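Local coordinates for protein alkylhalidase CmlS (Streptomyces venezuelae, PDB 3I3L) that is a flavin-dependent halogenase of chloramphenicol biosynthesis, carrying FAD joined to the protein through a covalent flavin-aspartate bond, at residues T230-M238 with V248-K256; L374-S382 with E389-T397. All blocks are in the same frame, centred on the assembly; numbering follows the deposited sequence.

Contact 1 and contact 2 lie on the same side of the chain's centre, with centres 13 Å apart, and they touch directly. Trp-235 NE1 stands 2.9 Å from Tyr-378 OH, a probable hydrogen bond, and Asp-253 OD1 forms a salt bridge of 3.0 Å with Arg-394 NH1. Through these two links helices 352-382 and 389-394 back the hairpin strands, which carry Trp-237 of the FAD pocket. Contact 1 is the nearer to the flavin: the side chain of Trp-237 comes within about 4 Å of FAD and about 7 Å of the side chain of Asp-297, the covalent attachment site. In contact 2 the Tyr-378 side chain remains about 11 Å from FAD.

Contact 1: T230-M238 with V248-K256; sequences TFEDGWVWM and VGLVVDRSK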
# COMPACT_ATOMS: atom_id res chain seq x y z
N THR A 230 18.37 -9.11 1.00
CA THR A 230 18.97 -8.69 2.25
C THR A 230 20.51 -8.89 2.22
O THR A 230 21.00 -9.83 1.62
CB THR A 230 18.38 -9.40 3.45
OG1 THR A 230 18.69 -10.81 3.40
CG2 THR A 230 16.84 -9.20 3.49
N PHE A 231 21.22 -7.99 2.88
CA PHE A 231 22.65 -8.15 3.23
C PHE A 231 22.85 -7.51 4.62
O PHE A 231 21.87 -7.10 5.29
CB PHE A 231 23.54 -7.50 2.16
CG PHE A 231 23.49 -5.97 2.14
CD1 PHE A 231 24.59 -5.23 2.55
CD2 PHE A 231 22.38 -5.28 1.61
CE1 PHE A 231 24.57 -3.83 2.50
CE2 PHE A 231 22.34 -3.87 1.55
CZ PHE A 231 23.42 -3.15 2.02
N GLU A 232 24.12 -7.39 5.06
CA GLU A 232 24.43 -6.98 6.42
C GLU A 232 23.80 -5.69 6.88
O GLU A 232 23.38 -5.61 8.02
CB GLU A 232 25.99 -6.82 6.61
CG GLU A 232 26.31 -6.10 8.01
CD GLU A 232 27.83 -6.04 8.38
OE1 GLU A 232 28.63 -5.41 7.65
OE2 GLU A 232 28.20 -6.64 9.43
N ASP A 233 23.84 -4.67 6.02
CA ASP A 233 23.47 -3.31 6.38
C ASP A 233 22.09 -2.91 5.82
O ASP A 233 21.76 -1.70 5.77
CB ASP A 233 24.52 -2.27 5.87
CG ASP A 233 25.88 -2.43 6.51
OD1 ASP A 233 25.96 -2.58 7.75
OD2 ASP A 233 26.87 -2.36 5.74
N GLY A 234 21.29 -3.88 5.40
CA GLY A 234 19.94 -3.56 4.84
C GLY A 234 19.53 -4.44 3.63
O GLY A 234 19.72 -5.65 3.68
N TRP A 235 18.89 -3.85 2.61
CA TRP A 235 18.46 -4.63 1.48
C TRP A 235 18.71 -3.94 0.18
O TRP A 235 18.84 -2.70 0.16
CB TRP A 235 17.00 -5.17 1.62
CG TRP A 235 15.93 -4.14 1.91
CD1 TRP A 235 15.53 -3.68 3.16
CD2 TRP A 235 15.11 -3.45 0.95
NE1 TRP A 235 14.57 -2.73 3.00
CE2 TRP A 235 14.25 -2.59 1.67
CE3 TRP A 235 14.97 -3.52 -0.44
CZ2 TRP A 235 13.30 -1.76 1.04
CZ3 TRP A 235 14.02 -2.68 -1.08
CH2 TRP A 235 13.20 -1.82 -0.34
N VAL A 236 18.78 -4.73 -0.91
CA VAL A 236 18.99 -4.22 -2.26
C VAL A 236 17.76 -4.45 -3.14
O VAL A 236 17.22 -5.57 -3.13
CB VAL A 236 20.17 -4.99 -2.94
CG1 VAL A 236 20.35 -4.61 -4.42
CG2 VAL A 236 21.47 -4.78 -2.15
N TRP A 237 17.31 -3.42 -3.89
CA TRP A 237 16.28 -3.64 -4.96
C TRP A 237 16.84 -3.75 -6.36
O TRP A 237 17.82 -3.08 -6.70
CB TRP A 237 15.21 -2.58 -4.95
CG TRP A 237 15.52 -1.28 -5.66
CD1 TRP A 237 15.49 -1.06 -7.02
CD2 TRP A 237 15.77 0.01 -5.06
NE1 TRP A 237 15.77 0.24 -7.31
CE2 TRP A 237 15.95 0.93 -6.13
CE3 TRP A 237 15.90 0.46 -3.75
CZ2 TRP A 237 16.22 2.29 -5.92
CZ3 TRP A 237 16.16 1.84 -3.52
CH2 TRP A 237 16.30 2.74 -4.64
N MET A 238 16.21 -4.60 -7.16
CA MET A 238 16.58 -4.72 -8.57
C MET A 238 15.26 -4.70 -9.34
O MET A 238 14.48 -5.59 -9.22
CB MET A 238 17.39 -6.02 -8.86
CG MET A 238 18.66 -6.21 -8.00
SD MET A 238 19.82 -7.51 -8.47
CE MET A 238 18.99 -8.85 -7.88
N VAL A 248 18.80 -0.31 -9.62
CA VAL A 248 19.46 -1.09 -8.52
C VAL A 248 19.73 -0.18 -7.32
O VAL A 248 20.53 0.75 -7.40
CB VAL A 248 20.76 -1.74 -9.01
CG1 VAL A 248 21.40 -2.57 -7.84
CG2 VAL A 248 20.48 -2.68 -10.20
N GLY A 249 19.05 -0.43 -6.20
CA GLY A 249 19.09 0.50 -5.06
C GLY A 249 19.49 -0.18 -3.76
O GLY A 249 19.20 -1.37 -3.55
N LEU A 250 20.18 0.57 -2.90
CA LEU A 250 20.47 0.10 -1.55
C LEU A 250 19.54 0.82 -0.58
O LEU A 250 19.39 2.03 -0.62
CB LEU A 250 21.94 0.44 -1.13
CG LEU A 250 22.99 0.11 -2.21
CD1 LEU A 250 24.36 0.67 -1.83
CD2 LEU A 250 23.12 -1.40 -2.46
N VAL A 251 18.95 0.07 0.32
CA VAL A 251 18.23 0.69 1.44
C VAL A 251 18.99 0.35 2.73
O VAL A 251 19.12 -0.82 3.11
CB VAL A 251 16.74 0.22 1.50
CG1 VAL A 251 15.98 0.88 2.66
CG2 VAL A 251 16.04 0.59 0.15
N VAL A 252 19.51 1.39 3.39
CA VAL A 252 20.39 1.25 4.54
C VAL A 252 19.87 2.17 5.63
O VAL A 252 18.83 2.84 5.44
CB VAL A 252 21.84 1.60 4.19
CG1 VAL A 252 22.39 0.65 3.12
CG2 VAL A 252 21.98 3.07 3.65
N ASP A 253 20.52 2.17 6.79
CA ASP A 253 20.00 2.93 7.94
C ASP A 253 20.50 4.36 7.81
O ASP A 253 21.50 4.61 7.16
CB ASP A 253 20.45 2.31 9.25
CG ASP A 253 19.85 3.00 10.46
OD1 ASP A 253 18.64 2.86 10.71
OD2 ASP A 253 20.61 3.74 11.14
N ARG A 254 19.81 5.31 8.43
CA ARG A 254 20.21 6.70 8.25
C ARG A 254 21.57 6.96 8.86
O ARG A 254 22.20 7.97 8.55
CB ARG A 254 19.15 7.69 8.81
CG ARG A 254 19.30 8.08 10.26
CD ARG A 254 19.08 6.92 11.20
NE ARG A 254 18.89 7.39 12.57
CZ ARG A 254 19.62 6.95 13.61
NH1 ARG A 254 20.58 6.02 13.44
NH2 ARG A 254 19.36 7.39 14.85
N SER A 255 22.01 6.06 9.76
CA SER A 255 23.36 6.14 10.37
C SER A 255 24.48 6.05 9.36
O SER A 255 25.65 6.34 9.71
CB SER A 255 23.60 5.05 11.44
OG SER A 255 23.57 3.72 10.88
N LYS A 256 24.16 5.68 8.12
CA LYS A 256 25.16 5.60 7.03
C LYS A 256 25.33 6.94 6.34
O LYS A 256 26.17 7.07 5.40
CB LYS A 256 24.80 4.55 5.95
CG LYS A 256 24.70 3.12 6.46
CD LYS A 256 26.13 2.60 6.91
CE LYS A 256 26.07 1.14 7.45
NZ LYS A 256 27.42 0.60 7.66
O HOH W 1 22.70 0.31 7.22
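The beta hairpin of strands 234-240 and 245-253 places Trp-237 in the FAD pocket, its indole lying over the backbone of Gly-249 on the partner strand. The short strand axes run 4.6 Å apart at 162°, and two hydrogen-bonded pairs set the register. At Trp-235 with Val-251, the Val-251 N to Trp-235 O bond is nearly straight (2.8 Å, 172° at the hydrogen); Trp-237 N gives a more bent bond of 2.8 Å to Gly-249 O, and Gly-249 N returns one to Trp-237 O. Both tryptophans and Val-251 lie on one sheet face. With CG between backbone N and carbonyl carbon (chi1 53°), the Trp-235 indole lies alongside Val-251, whose CG2 sits over the six-membered ring, 3.7 Å from its centroid, a CH-pi contact. The same methyl meets Trp-237 CZ3 at 3.9 Å, but in the plane of that ring, at its edge. Ser-247 binds Trp-237 NE1, and Trp-209 meets the ring. Replacing Trp-237 with an alanine is likely to open a gap over Gly-249 beside the flavin and leave Ser-247 OG without its indole mate. On the face of Val-236, Leu-250 and Val-248, Val-236 CG2 and Leu-250 CD2 come to 3.8 Å, the two side chains running side by side; Leu-250 also packs on helix 265-273. A type I turn, Phe-231 to Gly-234, joins strand 226-231 to strand 234-240. There a water bridges Asp-233 O and Asp-253 N, while Lys-256 NZ crosses to Asp-233 OD1 at 3.5 Å, a long salt bridge.

Contact 2: L374-S382 with E389-T397; sequences LASFYTFAS and EFWRKRRIT
Aromatic packing carries much of the contact between the last turns of helix 352-382 and the short helix 389-394, whose axes pass 9.3 Å apart, steeply crossed and nearer antiparallel than parallel. Tyr-378, Phe-390 and Trp-391 form a cluster. Phe-390 turns its edge to the Tyr-378 face in an offset edge-to-face pair, planes at 79°. Trp-391 CZ3 arrives near the plane of the tyrosine ring, 3.5 Å from Tyr-378 CD1, and the same carbon rests against the Ala-381 methyl. Arg-394 supplies a CH-pi contact: its CG lies beside the backbone N (chi1 -72°) and the chain runs on nearly extended about CB-CG, which brings CD over the tyrosine ring, 4.1 Å from its centroid.

Among the polar links, the one hydrogen bond across the segments runs from Ile-396 N to Thr-379 OG1 (2.8 Å, 158° at the hydrogen), just past the end of helix 389-394. OG1 in turn donates to Ala-375 O at 2.7 Å, a carbonyl that also accepts from Thr-379 N on the opposite face of its plane. Ser-382 OG donates to Thr-379 O, with the methylenes of Arg-395 alongside, Arg-395 CB to Ser-382 OG 3.6 Å. Apolar contact resumes where Ile-396 CG1 nears Ala-375 CB, and Arg-406 of helix 400-406 adjoins the isoleucine.

The charged end of Arg-394 is held by Phe-390 O and Asn-205, while Tyr-378 OH bonds to Asp-321. With the arginine tied to its own helix as well as to the sheet, and the tyrosine hydroxyl to a loop, the ring and the arginine chain meet through carbon alone, and the Thr-379 hydroxyl, both donor and acceptor, joins the helix backbone to the segment after 389-394.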
# COMPACT_ATOMS: atom_id res chain seq x y z
N LEU A 374 5.37 -5.19 8.03
CA LEU A 374 6.76 -4.90 7.85
C LEU A 374 7.65 -5.36 9.03
O LEU A 374 8.73 -5.89 8.82
CB LEU A 374 6.90 -3.40 7.72
CG LEU A 374 8.15 -2.93 7.03
CD1 LEU A 374 8.23 -3.59 5.70
CD2 LEU A 374 7.96 -1.40 6.86
N ALA A 375 7.18 -5.13 10.25
CA ALA A 375 7.94 -5.47 11.42
C ALA A 375 8.21 -6.98 11.44
O ALA A 375 9.30 -7.42 11.79
CB ALA A 375 7.15 -5.03 12.71
N SER A 376 7.19 -7.77 11.09
CA SER A 376 7.34 -9.22 10.92
C SER A 376 8.42 -9.58 9.92
O SER A 376 9.35 -10.29 10.25
CB SER A 376 6.01 -9.82 10.48
OG SER A 376 5.14 -9.82 11.57
N PHE A 377 8.32 -9.08 8.70
CA PHE A 377 9.35 -9.36 7.70
C PHE A 377 10.75 -8.99 8.14
O PHE A 377 11.66 -9.82 8.00
CB PHE A 377 9.05 -8.78 6.32
CG PHE A 377 8.08 -9.58 5.57
CD1 PHE A 377 6.70 -9.39 5.75
CD2 PHE A 377 8.51 -10.54 4.68
CE1 PHE A 377 5.77 -10.17 5.04
CE2 PHE A 377 7.60 -11.31 3.97
CZ PHE A 377 6.22 -11.12 4.16
N TYR A 378 10.95 -7.79 8.68
CA TYR A 378 12.29 -7.43 9.14
C TYR A 378 12.78 -8.43 10.25
O TYR A 378 13.91 -8.88 10.23
CB TYR A 378 12.39 -5.99 9.61
CG TYR A 378 12.52 -5.01 8.49
CD1 TYR A 378 13.44 -5.18 7.50
CD2 TYR A 378 11.69 -3.90 8.40
CE1 TYR A 378 13.59 -4.27 6.47
CE2 TYR A 378 11.84 -2.96 7.34
CZ TYR A 378 12.77 -3.19 6.39
OH TYR A 378 12.94 -2.30 5.31
N THR A 379 11.90 -8.75 11.21
CA THR A 379 12.26 -9.71 12.24
C THR A 379 12.73 -11.08 11.68
O THR A 379 13.68 -11.67 12.20
CB THR A 379 11.13 -9.88 13.26
OG1 THR A 379 10.82 -8.58 13.75
CG2 THR A 379 11.57 -10.76 14.45
N PHE A 380 12.08 -11.58 10.63
CA PHE A 380 12.46 -12.87 10.03
C PHE A 380 13.83 -12.82 9.44
O PHE A 380 14.61 -13.78 9.59
CB PHE A 380 11.49 -13.33 8.92
CG PHE A 380 10.11 -13.57 9.41
CD1 PHE A 380 9.89 -14.02 10.72
CD2 PHE A 380 9.01 -13.33 8.58
CE1 PHE A 380 8.59 -14.22 11.19
CE2 PHE A 380 7.70 -13.56 9.05
CZ PHE A 380 7.50 -14.00 10.35
N ALA A 381 14.14 -11.73 8.76
CA ALA A 381 15.50 -11.61 8.20
C ALA A 381 16.56 -11.42 9.29
O ALA A 381 17.72 -11.79 9.08
CB ALA A 381 15.60 -10.49 7.21
N SER A 382 16.16 -10.86 10.42
CA SER A 382 17.11 -10.53 11.48
C SER A 382 17.71 -11.81 12.14
O SER A 382 18.79 -11.74 12.72
CB SER A 382 16.50 -9.61 12.53
OG SER A 382 15.55 -10.33 13.32
N GLU A 389 23.16 -2.07 13.15
CA GLU A 389 22.16 -1.04 13.50
C GLU A 389 20.90 -1.09 12.59
O GLU A 389 19.78 -0.92 13.06
CB GLU A 389 22.76 0.37 13.47
CG GLU A 389 21.82 1.39 14.16
CD GLU A 389 22.49 2.74 14.45
OE1 GLU A 389 21.83 3.61 15.07
OE2 GLU A 389 23.69 2.92 14.11
N PHE A 390 21.08 -1.42 11.32
CA PHE A 390 19.94 -1.60 10.44
C PHE A 390 18.92 -2.60 11.00
O PHE A 390 17.78 -2.27 11.20
CB PHE A 390 20.32 -2.02 9.01
CG PHE A 390 19.15 -2.01 8.07
CD1 PHE A 390 18.77 -0.84 7.40
CD2 PHE A 390 18.37 -3.16 7.91
CE1 PHE A 390 17.63 -0.82 6.58
CE2 PHE A 390 17.22 -3.12 7.05
CZ PHE A 390 16.89 -1.95 6.39
N TRP A 391 19.37 -3.84 11.23
CA TRP A 391 18.49 -4.90 11.66
C TRP A 391 17.95 -4.70 13.07
O TRP A 391 16.81 -4.99 13.36
CB TRP A 391 19.14 -6.28 11.45
CG TRP A 391 19.37 -6.50 9.98
CD1 TRP A 391 20.54 -6.39 9.31
CD2 TRP A 391 18.37 -6.75 9.01
NE1 TRP A 391 20.34 -6.59 7.94
CE2 TRP A 391 19.02 -6.80 7.73
CE3 TRP A 391 17.01 -6.89 9.06
CZ2 TRP A 391 18.33 -7.00 6.54
CZ3 TRP A 391 16.31 -7.09 7.87
CH2 TRP A 391 16.97 -7.15 6.63
N ARG A 392 18.79 -4.15 13.93
CA ARG A 392 18.49 -3.92 15.33
C ARG A 392 17.42 -2.85 15.50
O ARG A 392 16.60 -2.91 16.41
CB ARG A 392 19.79 -3.45 16.03
CG ARG A 392 19.63 -2.98 17.46
CD ARG A 392 21.05 -2.98 18.24
NE ARG A 392 21.98 -2.01 17.73
CZ ARG A 392 23.05 -2.26 16.94
NH1 ARG A 392 23.85 -1.29 16.57
NH2 ARG A 392 23.34 -3.49 16.53
N LYS A 393 17.47 -1.81 14.68
CA LYS A 393 16.45 -0.79 14.78
C LYS A 393 15.11 -1.34 14.32
O LYS A 393 14.10 -0.91 14.81
CB LYS A 393 16.84 0.51 14.01
CG LYS A 393 18.13 1.21 14.56
CD LYS A 393 17.92 1.68 16.03
CE LYS A 393 19.05 2.58 16.55
NZ LYS A 393 18.62 4.03 16.47
N ARG A 394 15.11 -2.29 13.39
CA ARG A 394 13.86 -2.64 12.71
C ARG A 394 13.19 -3.92 13.19
O ARG A 394 11.96 -4.11 13.00
CB ARG A 394 14.06 -2.67 11.20
CG ARG A 394 14.20 -1.29 10.64
CD ARG A 394 15.01 -1.34 9.32
NE ARG A 394 15.28 0.00 8.83
CZ ARG A 394 16.25 0.80 9.33
NH1 ARG A 394 17.03 0.38 10.31
NH2 ARG A 394 16.46 2.00 8.82
N ARG A 395 13.97 -4.80 13.84
CA ARG A 395 13.44 -6.09 14.26
C ARG A 395 12.61 -5.85 15.48
O ARG A 395 12.84 -4.89 16.16
CB ARG A 395 14.58 -7.11 14.55
CG ARG A 395 15.37 -6.90 15.88
CD ARG A 395 16.64 -7.83 15.93
NE ARG A 395 17.55 -7.39 17.00
CZ ARG A 395 18.84 -7.04 16.87
NH1 ARG A 395 19.51 -7.13 15.71
NH2 ARG A 395 19.49 -6.59 17.95
N ILE A 396 11.64 -6.72 15.74
CA ILE A 396 10.77 -6.52 16.87
C ILE A 396 11.55 -6.51 18.21
O ILE A 396 12.46 -7.33 18.43
CB ILE A 396 9.66 -7.60 16.89
CG1 ILE A 396 8.51 -7.18 15.99
CG2 ILE A 396 9.14 -7.90 18.38
CD1 ILE A 396 7.66 -8.39 15.50
N THR A 397 11.17 -5.59 19.08
CA THR A 397 11.77 -5.38 20.40
C THR A 397 10.98 -6.20 21.41
O THR A 397 9.79 -6.02 21.50
CB THR A 397 11.65 -3.88 20.81
OG1 THR A 397 12.67 -3.12 20.17
CG2 THR A 397 11.77 -3.67 22.34